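Local structure of transcriptional regulator, ROK family (Vibrio cholerae O1 biovar eltor, 1Z05) at residues Gly107-Ser112 / Ala164-Val169; Ala123-Gly128 / Ala405-Ala410; Thr170-Thr175 / Thr208-Phe213; Phe213-Thr218 / Ala410-Gln415; Leu82-Thr87 / Gln102-Gly107. The protein probably acts as a DNA-binding transcriptional regulator of carbohydrate metabolism, a homologue of E. coli Mlc that also binds zinc. All coordinates share one frame; numbering follows the deposited sequence.

Interaction 1: residues Gly107-Ser112 / Ala164-Val169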
# COMPACT_ATOMS: atom_id res chain seq x y z
N GLY A 107 -2.69 -2.34 35.61
CA GLY A 107 -3.17 -3.69 35.85
C GLY A 107 -3.21 -4.53 34.59
O GLY A 107 -3.16 -5.77 34.66
N TRP A 108 -3.29 -3.87 33.44
CA TRP A 108 -3.33 -4.57 32.15
C TRP A 108 -1.93 -4.69 31.58
O TRP A 108 -1.15 -3.73 31.62
CB TRP A 108 -4.18 -3.81 31.14
CG TRP A 108 -5.61 -3.66 31.50
CD1 TRP A 108 -6.25 -2.51 31.86
CD2 TRP A 108 -6.61 -4.68 31.48
NE1 TRP A 108 -7.58 -2.75 32.08
CE2 TRP A 108 -7.83 -4.08 31.85
CE3 TRP A 108 -6.60 -6.05 31.18
CZ2 TRP A 108 -9.03 -4.80 31.95
CZ3 TRP A 108 -7.79 -6.77 31.28
CH2 TRP A 108 -8.99 -6.14 31.67
N GLN A 109 -1.66 -5.85 31.00
CA GLN A 109 -0.34 -6.16 30.48
C GLN A 109 -0.45 -6.95 29.18
O GLN A 109 -1.53 -7.39 28.80
CB GLN A 109 0.43 -6.98 31.52
CG GLN A 109 0.59 -6.30 32.89
CD GLN A 109 1.15 -7.24 33.92
OE1 GLN A 109 0.97 -8.44 33.83
NE2 GLN A 109 1.85 -6.68 34.92
N PHE A 110 0.68 -7.13 28.51
CA PHE A 110 0.78 -8.05 27.39
C PHE A 110 2.21 -8.58 27.32
O PHE A 110 3.13 -7.97 27.87
CB PHE A 110 0.36 -7.38 26.06
CG PHE A 110 1.23 -6.20 25.66
CD1 PHE A 110 2.38 -6.39 24.90
CD2 PHE A 110 0.88 -4.90 26.01
CE1 PHE A 110 3.19 -5.32 24.50
CE2 PHE A 110 1.66 -3.81 25.61
CZ PHE A 110 2.82 -4.02 24.87
N LEU A 111 2.39 -9.73 26.67
CA LEU A 111 3.71 -10.25 26.36
C LEU A 111 4.10 -9.85 24.95
O LEU A 111 3.27 -9.86 24.03
CB LEU A 111 3.72 -11.79 26.42
CG LEU A 111 3.63 -12.53 27.75
CD1 LEU A 111 3.97 -14.00 27.47
CD2 LEU A 111 4.59 -11.96 28.77
N SER A 112 5.36 -9.46 24.79
CA SER A 112 5.91 -9.18 23.48
C SER A 112 7.16 -10.03 23.37
O SER A 112 7.99 -10.03 24.28
CB SER A 112 6.22 -7.70 23.30
OG SER A 112 6.64 -7.42 21.97
N ALA A 164 4.13 -13.63 40.21
CA ALA A 164 3.84 -12.54 41.15
C ALA A 164 3.77 -11.17 40.47
O ALA A 164 3.05 -10.29 40.93
CB ALA A 164 4.85 -12.52 42.28
N GLN A 165 4.53 -11.01 39.38
CA GLN A 165 4.59 -9.76 38.64
C GLN A 165 3.58 -9.71 37.50
O GLN A 165 3.36 -8.65 36.91
CB GLN A 165 6.00 -9.55 38.09
CG GLN A 165 7.00 -9.13 39.15
CD GLN A 165 8.39 -9.66 38.90
OE1 GLN A 165 9.31 -8.91 38.58
NE2 GLN A 165 8.56 -10.97 39.06
N LEU A 166 2.99 -10.85 37.18
CA LEU A 166 1.98 -10.92 36.12
C LEU A 166 0.63 -10.54 36.69
O LEU A 166 0.27 -10.94 37.79
CB LEU A 166 1.93 -12.31 35.50
CG LEU A 166 3.14 -12.67 34.65
CD1 LEU A 166 3.33 -14.16 34.58
CD2 LEU A 166 3.01 -12.09 33.25
N ASP A 167 -0.13 -9.75 35.94
CA ASP A 167 -1.44 -9.33 36.38
C ASP A 167 -2.44 -9.77 35.31
O ASP A 167 -2.62 -10.98 35.10
CB ASP A 167 -1.45 -7.81 36.65
CG ASP A 167 -2.65 -7.35 37.49
OD1 ASP A 167 -3.55 -8.17 37.79
OD2 ASP A 167 -2.68 -6.16 37.86
N ARG A 168 -3.06 -8.82 34.62
CA ARG A 168 -4.04 -9.11 33.59
C ARG A 168 -3.38 -9.08 32.21
O ARG A 168 -3.30 -8.04 31.57
CB ARG A 168 -5.20 -8.10 33.65
CG ARG A 168 -5.80 -7.91 35.05
CD ARG A 168 -6.93 -6.89 35.06
NE ARG A 168 -6.47 -5.52 34.84
CZ ARG A 168 -7.08 -4.43 35.30
NH1 ARG A 168 -6.58 -3.23 35.05
NH2 ARG A 168 -8.20 -4.54 36.02
N VAL A 169 -2.88 -10.24 31.78
CA VAL A 169 -2.20 -10.37 30.49
C VAL A 169 -3.25 -10.53 29.39
O VAL A 169 -4.02 -11.48 29.40
CB VAL A 169 -1.23 -11.56 30.48
CG1 VAL A 169 -0.37 -11.55 29.20
CG2 VAL A 169 -0.35 -11.55 31.73
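Gln-109 reaches over to the loop ahead of strand 168-176 and grips it with both ends of its amide. OE1 accepts the N-H of Asp-167 at 2.7 Å, the donor standing well above the carbonyl plane. NE2 gives an almost straight bond to Gln-165 O (3.2 Å, 169° at the hydrogen). The chain beyond CG is extended to span this distance, and the two bonds fix the amide's rotation; glutamine suits a loop that offers one N-H and one carbonyl. Beside it the parallel strands close tightly, with Gln-109 N bonded to Arg-168 O at 2.8 Å and Arg-168 N to Gly-107 O at 3.1 Å. Gly-107 has a positive phi of 107°, a shape glycine adopts easily.

The Trp-108 and Arg-168 side is more open to solvent, though the two groups are in close contact. In one of two modelled conformers the guanidinium lies flat on the indole, a cation-pi stack with CZ of Arg-168 3.7 Å from the centroid of the five-membered ring of Trp-108. The indole is also tethered by NE1 to His-81 O. On the opposite face Val-169 and Leu-111 pack against Phe-159 of helix 144-161, while strand 119-126 flanks strand 108-116.

Interaction 2: residues Ala123-Gly128 / Ala405-Ala410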
# COMPACT_ATOMS: atom_id res chain seq x y z
N ALA A 123 9.31 -10.41 26.80
CA ALA A 123 9.19 -9.24 27.65
C ALA A 123 7.75 -9.09 28.10
O ALA A 123 6.82 -9.35 27.33
CB ALA A 123 9.66 -7.99 26.91
N LEU A 124 7.57 -8.68 29.34
CA LEU A 124 6.26 -8.31 29.85
C LEU A 124 6.16 -6.79 29.77
O LEU A 124 7.04 -6.08 30.27
CB LEU A 124 6.07 -8.81 31.28
CG LEU A 124 4.80 -8.42 32.04
CD1 LEU A 124 3.57 -9.13 31.48
CD2 LEU A 124 4.97 -8.72 33.53
N HIS A 125 5.09 -6.30 29.14
CA HIS A 125 4.84 -4.86 28.99
C HIS A 125 3.56 -4.47 29.71
O HIS A 125 2.63 -5.28 29.82
CB HIS A 125 4.60 -4.50 27.52
CG HIS A 125 5.82 -4.50 26.65
ND1 HIS A 125 6.53 -5.64 26.34
CD2 HIS A 125 6.40 -3.50 25.94
CE1 HIS A 125 7.53 -5.33 25.53
NE2 HIS A 125 7.47 -4.04 25.28
N GLU A 126 3.49 -3.23 30.20
CA GLU A 126 2.20 -2.67 30.60
C GLU A 126 1.48 -2.24 29.33
O GLU A 126 2.13 -1.90 28.33
CB GLU A 126 2.33 -1.51 31.61
CG GLU A 126 3.18 -0.31 31.18
CD GLU A 126 2.39 0.79 30.46
OE1 GLU A 126 1.18 0.99 30.74
OE2 GLU A 126 3.01 1.48 29.62
N LEU A 127 0.15 -2.27 29.37
CA LEU A 127 -0.69 -2.02 28.19
C LEU A 127 -0.34 -0.75 27.38
O LEU A 127 -0.44 -0.76 26.14
CB LEU A 127 -2.18 -2.02 28.58
CG LEU A 127 -3.16 -2.32 27.44
CD1 LEU A 127 -2.97 -3.73 26.87
CD2 LEU A 127 -4.60 -2.09 27.90
N GLY A 128 0.07 0.31 28.07
CA GLY A 128 0.56 1.54 27.42
C GLY A 128 1.85 1.38 26.62
O GLY A 128 2.22 2.28 25.86
N ALA A 405 14.04 -4.76 21.26
CA ALA A 405 13.61 -5.80 20.35
C ALA A 405 12.12 -6.11 20.42
O ALA A 405 11.56 -6.66 19.47
CB ALA A 405 14.43 -7.06 20.58
N THR A 406 11.47 -5.77 21.53
CA THR A 406 10.05 -6.11 21.71
C THR A 406 9.07 -4.93 21.53
O THR A 406 7.86 -5.13 21.60
CB THR A 406 9.77 -6.87 23.03
OG1 THR A 406 10.08 -6.04 24.15
CG2 THR A 406 10.58 -8.17 23.10
N MET A 407 9.59 -3.73 21.30
CA MET A 407 8.75 -2.58 20.97
C MET A 407 7.92 -2.75 19.70
O MET A 407 6.80 -2.25 19.64
CB MET A 407 9.53 -1.25 20.92
CG MET A 407 9.82 -0.64 22.29
SD MET A 407 8.47 -0.69 23.50
CE MET A 407 7.29 0.49 22.82
N PRO A 408 8.48 -3.41 18.65
CA PRO A 408 7.65 -3.77 17.51
C PRO A 408 6.40 -4.56 17.90
O PRO A 408 5.32 -4.28 17.38
CB PRO A 408 8.59 -4.62 16.64
CG PRO A 408 9.94 -4.09 16.94
CD PRO A 408 9.90 -3.79 18.42
N GLY A 409 6.52 -5.53 18.81
CA GLY A 409 5.35 -6.28 19.26
C GLY A 409 4.38 -5.40 20.03
O GLY A 409 3.16 -5.56 19.91
N ALA A 410 4.92 -4.47 20.80
CA ALA A 410 4.11 -3.48 21.52
C ALA A 410 3.22 -2.67 20.58
O ALA A 410 2.05 -2.42 20.89
CB ALA A 410 5.00 -2.57 22.38
O HOH W 1 1.48 -0.88 23.57
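The first turn of helix 407-418 packs against the end of strand 119-126, where Ala-123 and His-125 point toward Thr-406 and Ala-410. Ala-123 CB lies 3.4 Å from Thr-406 OG1, and Thr-406 CG2 follows at 3.9 Å from the same methyl group. With chi1 at 64°, the threonine hydroxyl sits between its own backbone N and carbonyl carbon, facing the strand and meeting the imidazole of His-125 near the ring plane, at its edge. Met-407 comes to the ring edge too. Its CB points away from the strand, but bends at chi2 and chi3 bring SD back to 4.9 Å from the ring centroid of His-125, a sulfur-aromatic contact that the flexible thioether can readily make. The strand belongs to the first of two similar mixed sheets with strand order 3-2-1-4-5, the arrangement expected of the actin-like ATPase fold to which ROK proteins are assigned, and the helix packs on that sheet. Small residues let the helix come close: Ala-410 sets its methyl obliquely against the imidazole, which is itself stacked on Phe-110 of the adjoining strand. Thr-406 O has two donors, opening the helix by accepting Ala-410 N at 3.1 Å and also taking the hydroxyl of Ser-112. A water donates to both carbonyls it bridges, lying 3.2 Å from Leu-127 O and 3.1 Å from Ala-410 O.

Interaction 3: residues Thr170-Thr175 / Thr208-Phe213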
# COMPACT_ATOMS: atom_id res chain seq x y z
N THR A 170 -3.28 -9.59 28.46
CA THR A 170 -4.39 -9.53 27.50
C THR A 170 -4.10 -10.24 26.19
O THR A 170 -5.02 -10.62 25.46
CB THR A 170 -4.68 -8.08 27.13
OG1 THR A 170 -3.51 -7.51 26.55
CG2 THR A 170 -5.07 -7.28 28.36
N SER A 171 -2.82 -10.41 25.88
CA SER A 171 -2.40 -10.79 24.53
C SER A 171 -0.90 -11.07 24.47
O SER A 171 -0.16 -10.74 25.40
CB SER A 171 -2.73 -9.66 23.54
OG SER A 171 -2.16 -8.44 23.99
N ILE A 172 -0.48 -11.66 23.35
CA ILE A 172 0.92 -11.93 23.07
C ILE A 172 1.24 -11.44 21.66
O ILE A 172 0.51 -11.73 20.71
CB ILE A 172 1.24 -13.45 23.19
CG1 ILE A 172 1.12 -13.91 24.65
CG2 ILE A 172 2.64 -13.77 22.64
CD1 ILE A 172 1.09 -15.42 24.87
N ALA A 173 2.30 -10.66 21.54
CA ALA A 173 2.84 -10.26 20.25
C ALA A 173 4.18 -10.94 20.03
O ALA A 173 4.97 -11.10 20.97
CB ALA A 173 2.96 -8.73 20.18
N ILE A 174 4.43 -11.39 18.81
CA ILE A 174 5.71 -11.99 18.45
C ILE A 174 6.16 -11.48 17.08
O ILE A 174 5.38 -11.48 16.12
CB ILE A 174 5.71 -13.56 18.57
CG1 ILE A 174 7.09 -14.15 18.22
CG2 ILE A 174 4.58 -14.22 17.77
CD1 ILE A 174 7.38 -15.49 18.93
N THR A 175 7.40 -11.00 17.02
CA THR A 175 7.97 -10.47 15.79
C THR A 175 9.23 -11.26 15.47
O THR A 175 9.86 -11.82 16.37
CB THR A 175 8.28 -8.95 15.89
OG1 THR A 175 9.13 -8.71 17.02
CG2 THR A 175 6.98 -8.16 16.06
N THR A 208 -2.19 -21.05 25.22
CA THR A 208 -2.39 -19.97 26.19
C THR A 208 -3.83 -19.45 26.32
O THR A 208 -4.20 -18.87 27.35
CB THR A 208 -1.47 -18.74 25.89
OG1 THR A 208 -1.88 -18.12 24.67
CG2 THR A 208 0.01 -19.15 25.81
N GLY A 209 -4.63 -19.64 25.27
CA GLY A 209 -5.97 -19.05 25.21
C GLY A 209 -5.98 -17.55 24.90
O GLY A 209 -7.04 -16.95 24.79
N LEU A 210 -4.80 -16.96 24.75
CA LEU A 210 -4.66 -15.51 24.50
C LEU A 210 -4.65 -15.16 23.02
O LEU A 210 -4.13 -15.95 22.22
CB LEU A 210 -3.38 -14.99 25.15
CG LEU A 210 -3.29 -14.95 26.69
CD1 LEU A 210 -1.87 -14.65 27.16
CD2 LEU A 210 -4.29 -13.98 27.30
N PRO A 211 -5.19 -13.98 22.64
CA PRO A 211 -4.98 -13.53 21.26
C PRO A 211 -3.50 -13.32 20.98
O PRO A 211 -2.76 -12.79 21.82
CB PRO A 211 -5.73 -12.19 21.18
CG PRO A 211 -6.01 -11.80 22.59
CD PRO A 211 -6.01 -13.04 23.43
N VAL A 212 -3.08 -13.74 19.79
CA VAL A 212 -1.69 -13.71 19.37
C VAL A 212 -1.59 -12.91 18.08
O VAL A 212 -2.39 -13.12 17.15
CB VAL A 212 -1.12 -15.15 19.15
CG1 VAL A 212 0.38 -15.09 18.89
CG2 VAL A 212 -1.41 -16.03 20.38
N PHE A 213 -0.61 -12.02 18.06
CA PHE A 213 -0.31 -11.14 16.94
C PHE A 213 1.11 -11.42 16.49
O PHE A 213 2.07 -11.19 17.24
CB PHE A 213 -0.47 -9.67 17.38
CG PHE A 213 -1.86 -9.36 17.85
CD1 PHE A 213 -2.83 -8.93 16.95
CD2 PHE A 213 -2.23 -9.57 19.18
CE1 PHE A 213 -4.13 -8.69 17.37
CE2 PHE A 213 -3.53 -9.34 19.60
CZ PHE A 213 -4.48 -8.89 18.70
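Strands 168-176 and 212-216 are parallel neighbours, joined through a connection that includes helix 200-208, and Ile-172 and Ala-173 pair with Val-212 and Phe-213 across them. Three backbone bonds zip them together: Ile-172 N to Pro-211 O at 3.0 Å, Phe-213 N to Ile-172 O at 2.9 Å, and Ile-174 N to Phe-213 O at 2.8 Å. On the Ile-172 and Val-212 face the contact is aliphatic. CD1 of Ile-172 meets CD1 of Leu-210 at 3.8 Å, the two chains crossing at about a right angle, and meets CG2 of Thr-208 tip to tip. The branched side chains of Ile-172 and Val-212 suit an extended backbone, and both also reach Ile-204 of the connecting helix. Thr-208 ends that helix with an ST turn: chi1 near 68° places OG1 to accept Leu-210 N at 3.1 Å, and the same hydroxyl bonds to Ile-204 O. Gly-209 follows with a positive phi that favours glycine. On the other face the ring edge of Phe-213 meets CB of Ser-171, CE2 being the closest ring atom at 4.0 Å. Pro-211 has no N-H for Thr-170 O and lays CG 3.3 Å from it instead. The three nearly straight backbone bonds satisfy the paired amides, while one buried N-H, that of Ser-171, has no partner in the model.

Interaction 4: residues Phe213-Thr218 / Ala410-Gln415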
# COMPACT_ATOMS: atom_id res chain seq x y z
N PHE A 213 -0.61 -12.02 18.06
CA PHE A 213 -0.31 -11.14 16.94
C PHE A 213 1.11 -11.42 16.49
O PHE A 213 2.07 -11.19 17.24
CB PHE A 213 -0.47 -9.67 17.38
CG PHE A 213 -1.86 -9.36 17.85
CD1 PHE A 213 -2.83 -8.93 16.95
CD2 PHE A 213 -2.23 -9.57 19.18
CE1 PHE A 213 -4.13 -8.69 17.37
CE2 PHE A 213 -3.53 -9.34 19.60
CZ PHE A 213 -4.48 -8.89 18.70
N VAL A 214 1.24 -11.91 15.25
CA VAL A 214 2.52 -12.32 14.69
C VAL A 214 2.83 -11.39 13.53
O VAL A 214 1.94 -11.12 12.71
CB VAL A 214 2.45 -13.78 14.15
CG1 VAL A 214 3.83 -14.28 13.75
CG2 VAL A 214 1.83 -14.72 15.20
N ALA A 215 4.06 -10.89 13.45
CA ALA A 215 4.43 -10.03 12.32
C ALA A 215 5.91 -10.11 11.97
O ALA A 215 6.75 -10.48 12.80
CB ALA A 215 4.01 -8.56 12.58
N ASN A 216 6.22 -9.77 10.72
CA ASN A 216 7.60 -9.55 10.32
C ASN A 216 8.18 -8.38 11.11
O ASN A 216 7.51 -7.35 11.29
CB ASN A 216 7.68 -9.29 8.81
CG ASN A 216 9.04 -8.82 8.37
OD1 ASN A 216 9.31 -7.62 8.36
ND2 ASN A 216 9.90 -9.75 7.97
N ASP A 217 9.41 -8.53 11.58
CA ASP A 217 10.02 -7.56 12.48
C ASP A 217 10.23 -6.17 11.90
O ASP A 217 10.04 -5.19 12.61
CB ASP A 217 11.30 -8.10 13.15
CG ASP A 217 12.38 -8.52 12.14
OD1 ASP A 217 12.16 -8.47 10.90
OD2 ASP A 217 13.48 -8.91 12.60
N THR A 218 10.61 -6.09 10.63
CA THR A 218 10.86 -4.80 9.99
C THR A 218 9.57 -3.99 9.84
O THR A 218 9.55 -2.77 10.07
CB THR A 218 11.56 -4.97 8.61
OG1 THR A 218 12.85 -5.57 8.82
CG2 THR A 218 11.76 -3.61 7.91
N ALA A 410 4.92 -4.47 20.80
CA ALA A 410 4.11 -3.48 21.52
C ALA A 410 3.22 -2.67 20.58
O ALA A 410 2.05 -2.42 20.89
CB ALA A 410 5.00 -2.57 22.38
N ALA A 411 3.77 -2.29 19.43
CA ALA A 411 3.05 -1.56 18.39
C ALA A 411 1.87 -2.35 17.82
O ALA A 411 0.81 -1.78 17.56
CB ALA A 411 4.00 -1.17 17.27
N LEU A 412 2.06 -3.65 17.62
CA LEU A 412 1.00 -4.53 17.14
C LEU A 412 -0.19 -4.53 18.12
O LEU A 412 -1.34 -4.54 17.69
CB LEU A 412 1.50 -5.98 17.00
CG LEU A 412 2.58 -6.30 15.97
CD1 LEU A 412 2.88 -7.79 15.98
CD2 LEU A 412 2.14 -5.85 14.57
N ILE A 413 0.12 -4.56 19.41
CA ILE A 413 -0.90 -4.57 20.48
C ILE A 413 -1.61 -3.22 20.54
O ILE A 413 -2.83 -3.16 20.58
CB ILE A 413 -0.27 -4.94 21.86
CG1 ILE A 413 0.32 -6.36 21.85
CG2 ILE A 413 -1.27 -4.78 23.02
CD1 ILE A 413 -0.58 -7.42 21.22
N LYS A 414 -0.84 -2.13 20.53
CA LYS A 414 -1.46 -0.81 20.52
C LYS A 414 -2.41 -0.65 19.32
O LYS A 414 -3.54 -0.20 19.50
CB LYS A 414 -0.41 0.31 20.60
CG LYS A 414 -0.97 1.71 20.35
CD LYS A 414 -0.49 2.71 21.38
CE LYS A 414 -1.49 2.81 22.53
NZ LYS A 414 -0.92 3.46 23.74
N GLN A 415 -1.97 -1.04 18.13
CA GLN A 415 -2.81 -0.92 16.93
C GLN A 415 -4.04 -1.84 16.97
O GLN A 415 -5.09 -1.48 16.44
CB GLN A 415 -2.00 -1.11 15.64
CG GLN A 415 -2.71 -0.67 14.35
CD GLN A 415 -3.23 0.77 14.40
OE1 GLN A 415 -4.42 1.02 14.17
NE2 GLN A 415 -2.35 1.72 14.69
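The side chains of Ile-413 and Phe-213 cross at about a right angle, while both methyl carbons of Leu-412 touch CB of Ala-215. The pair of contacts seats helix 407-418 on strand 212-216, the strand at one border of the first sheet of the actin-like fold. The short segments of helix and strand run at 126° to one another, their axes 8.9 Å apart at closest approach. Ile-413 has its CB directed past the strand, but chi2 near -45° bends CD1 round until it lies 3.4 Å from CD2 of Phe-213. The methyl approaches the ring obliquely. An isoleucine suits this place because it touches three strands, meeting Ser-171 and Ala-173 of strand 168-176 and Phe-110 of strand 108-116 as well. Leu-412 instead has its CB directed toward the strand. Its CD1 sits 3.7 Å from Phe-213 O and touches the CB of the same phenylalanine at 4.1 Å. Ala-215 is small enough for both branches of the leucine to rest on its methyl. Past it the strand turns directly into helix 217-228, with Asn-216 at the N-cap: its OD1 takes a weak bond from Thr-218 N and a hydrogen bond from Arg-219 N, and its ND2 donates to Gly-178 O. The leucine fork is nearly symmetric, CD1 of Leu-412 lying 3.7 Å and CD2 of Leu-412 3.8 Å from CB of Ala-215.

Interaction 5: residues Leu82-Thr87 / Gln102-Gly107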
# COMPACT_ATOMS: atom_id res chain seq x y z
N LEU A 82 -11.52 -1.17 30.95
CA LEU A 82 -10.53 -0.68 29.99
C LEU A 82 -10.43 0.85 30.04
O LEU A 82 -9.40 1.43 29.71
CB LEU A 82 -10.87 -1.15 28.58
CG LEU A 82 -10.51 -2.62 28.37
CD1 LEU A 82 -11.25 -3.23 27.19
CD2 LEU A 82 -8.99 -2.78 28.23
N ILE A 83 -11.53 1.48 30.44
CA ILE A 83 -11.58 2.93 30.63
C ILE A 83 -12.23 3.22 31.95
O ILE A 83 -12.88 2.34 32.54
CB ILE A 83 -12.30 3.69 29.47
CG1 ILE A 83 -13.81 3.37 29.42
CG2 ILE A 83 -11.58 3.43 28.13
CD1 ILE A 83 -14.58 4.10 28.30
N HIS A 84 -12.06 4.45 32.44
CA HIS A 84 -12.67 4.85 33.69
C HIS A 84 -12.98 6.33 33.70
O HIS A 84 -12.39 7.10 32.93
CB HIS A 84 -11.80 4.46 34.88
CG HIS A 84 -10.56 5.28 35.02
ND1 HIS A 84 -10.45 6.30 35.94
CD2 HIS A 84 -9.37 5.24 34.37
CE1 HIS A 84 -9.25 6.85 35.85
NE2 HIS A 84 -8.58 6.22 34.91
N GLU A 85 -13.90 6.71 34.57
CA GLU A 85 -14.28 8.11 34.79
C GLU A 85 -14.61 8.28 36.28
O GLU A 85 -14.78 7.29 37.00
CB GLU A 85 -15.52 8.46 33.96
CG GLU A 85 -16.74 7.58 34.27
CD GLU A 85 -18.00 7.98 33.52
OE1 GLU A 85 -18.09 9.13 33.05
OE2 GLU A 85 -18.91 7.12 33.42
N THR A 86 -14.67 9.53 36.74
CA THR A 86 -15.34 9.82 38.01
C THR A 86 -16.70 10.42 37.61
O THR A 86 -16.76 11.52 37.05
CB THR A 86 -14.55 10.81 38.91
OG1 THR A 86 -13.24 10.30 39.17
CG2 THR A 86 -15.27 11.03 40.26
N THR A 87 -17.76 9.65 37.87
CA THR A 87 -19.12 10.07 37.55
C THR A 87 -19.57 11.19 38.48
O THR A 87 -18.96 11.43 39.53
CB THR A 87 -20.13 8.90 37.65
OG1 THR A 87 -20.30 8.52 39.02
CG2 THR A 87 -19.66 7.68 36.84
N GLN A 102 -10.91 8.28 30.80
CA GLN A 102 -9.50 8.05 30.53
C GLN A 102 -9.25 6.55 30.41
O GLN A 102 -10.01 5.74 30.95
CB GLN A 102 -8.61 8.58 31.67
CG GLN A 102 -8.78 10.05 31.99
CD GLN A 102 -7.87 10.48 33.14
OE1 GLN A 102 -8.29 10.52 34.29
NE2 GLN A 102 -6.62 10.77 32.83
N THR A 103 -8.18 6.18 29.72
CA THR A 103 -7.82 4.77 29.65
C THR A 103 -7.35 4.32 31.03
O THR A 103 -6.69 5.07 31.77
CB THR A 103 -6.74 4.49 28.59
OG1 THR A 103 -5.64 5.38 28.80
CG2 THR A 103 -7.30 4.71 27.21
N ASN A 104 -7.71 3.09 31.38
CA ASN A 104 -7.38 2.49 32.65
C ASN A 104 -6.33 1.40 32.43
O ASN A 104 -6.62 0.21 32.56
CB ASN A 104 -8.65 1.91 33.28
CG ASN A 104 -8.44 1.43 34.71
OD1 ASN A 104 -7.50 1.84 35.40
ND2 ASN A 104 -9.34 0.56 35.16
N ASN A 105 -5.11 1.82 32.10
CA ASN A 105 -4.02 0.90 31.73
C ASN A 105 -3.43 0.09 32.88
O ASN A 105 -2.91 -1.00 32.66
CB ASN A 105 -2.88 1.65 31.03
CG ASN A 105 -3.18 1.94 29.56
OD1 ASN A 105 -4.16 1.46 29.00
ND2 ASN A 105 -2.32 2.74 28.93
N LEU A 106 -3.48 0.65 34.09
CA LEU A 106 -2.82 0.05 35.24
C LEU A 106 -3.48 -1.28 35.62
O LEU A 106 -4.69 -1.33 35.88
CB LEU A 106 -2.80 1.02 36.43
CG LEU A 106 -1.75 0.78 37.51
CD1 LEU A 106 -0.32 0.91 36.97
CD2 LEU A 106 -1.95 1.73 38.70
N GLY A 107 -2.69 -2.34 35.61
CA GLY A 107 -3.17 -3.69 35.85
C GLY A 107 -3.21 -4.53 34.59
O GLY A 107 -3.16 -5.77 34.66
O HOH W 2 -7.11 0.33 28.72
O HOH W 3 -5.73 7.20 33.90
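A chi1 of 72° tucks the ring of His-84 between its own backbone N and carbonyl carbon and brings its CD2 to 3.6 Å from CB of Asn-104. In Asn-104 a chi1 of -172° sets CG anti to the backbone N, 3.9 Å from CD2 of His-84. The side chains cross at about a right angle, ring and amide planes 63° apart. His-84 lies on a two-stranded antiparallel sheet that follows three helices, a layout consistent with the wing of a winged helix-turn-helix domain, and Asn-104 just past its second strand. His-84 has two modelled conformers, making this packing less certain than the backbone beneath it. There His-84 and Gln-102 form a hydrogen-bonded pair, His-84 N to Gln-102 O and Gln-102 N to His-84 O, each 2.8 Å. Ile-83 and Thr-103 make the adjoining non-hydrogen-bonded pair. Apolar, branched Ile-83 turns to Leu-77, Ile-78 and Tyr-45 of the helices, while Thr-103 bonds through its hydroxyl to Asp-49. Beyond them Asn-104 N still reaches Leu-82 O at 2.9 Å, nearly straight but from above the carbonyl plane. Leu-82 O has a second donor, a water 2.7 Å away that also donates to OD1 of Asn-105 at 3.2 Å.

In the fold
Along the chain interaction 5 comes first and is the most remote, its centre about 27 Å from the centre of the chain; it lies in the two-stranded sheet of the N-terminal part. Gly-107, shared with interaction 1, leads directly from there into strand 108-116. Interactions 1 and 3 both use strand 168-176 and so bind three neighbouring strands of one mixed sheet, their centres about 12 Å apart. Interactions 2 and 4, about 9 Å apart between centres, share Ala-410 and lay helix 407-418 across that sheet; interaction 3 is nested within the loop closed by interaction 2. Residues near the C-terminal end thereby complete a domain begun some 300 residues earlier, continuous with the probable DNA-binding part.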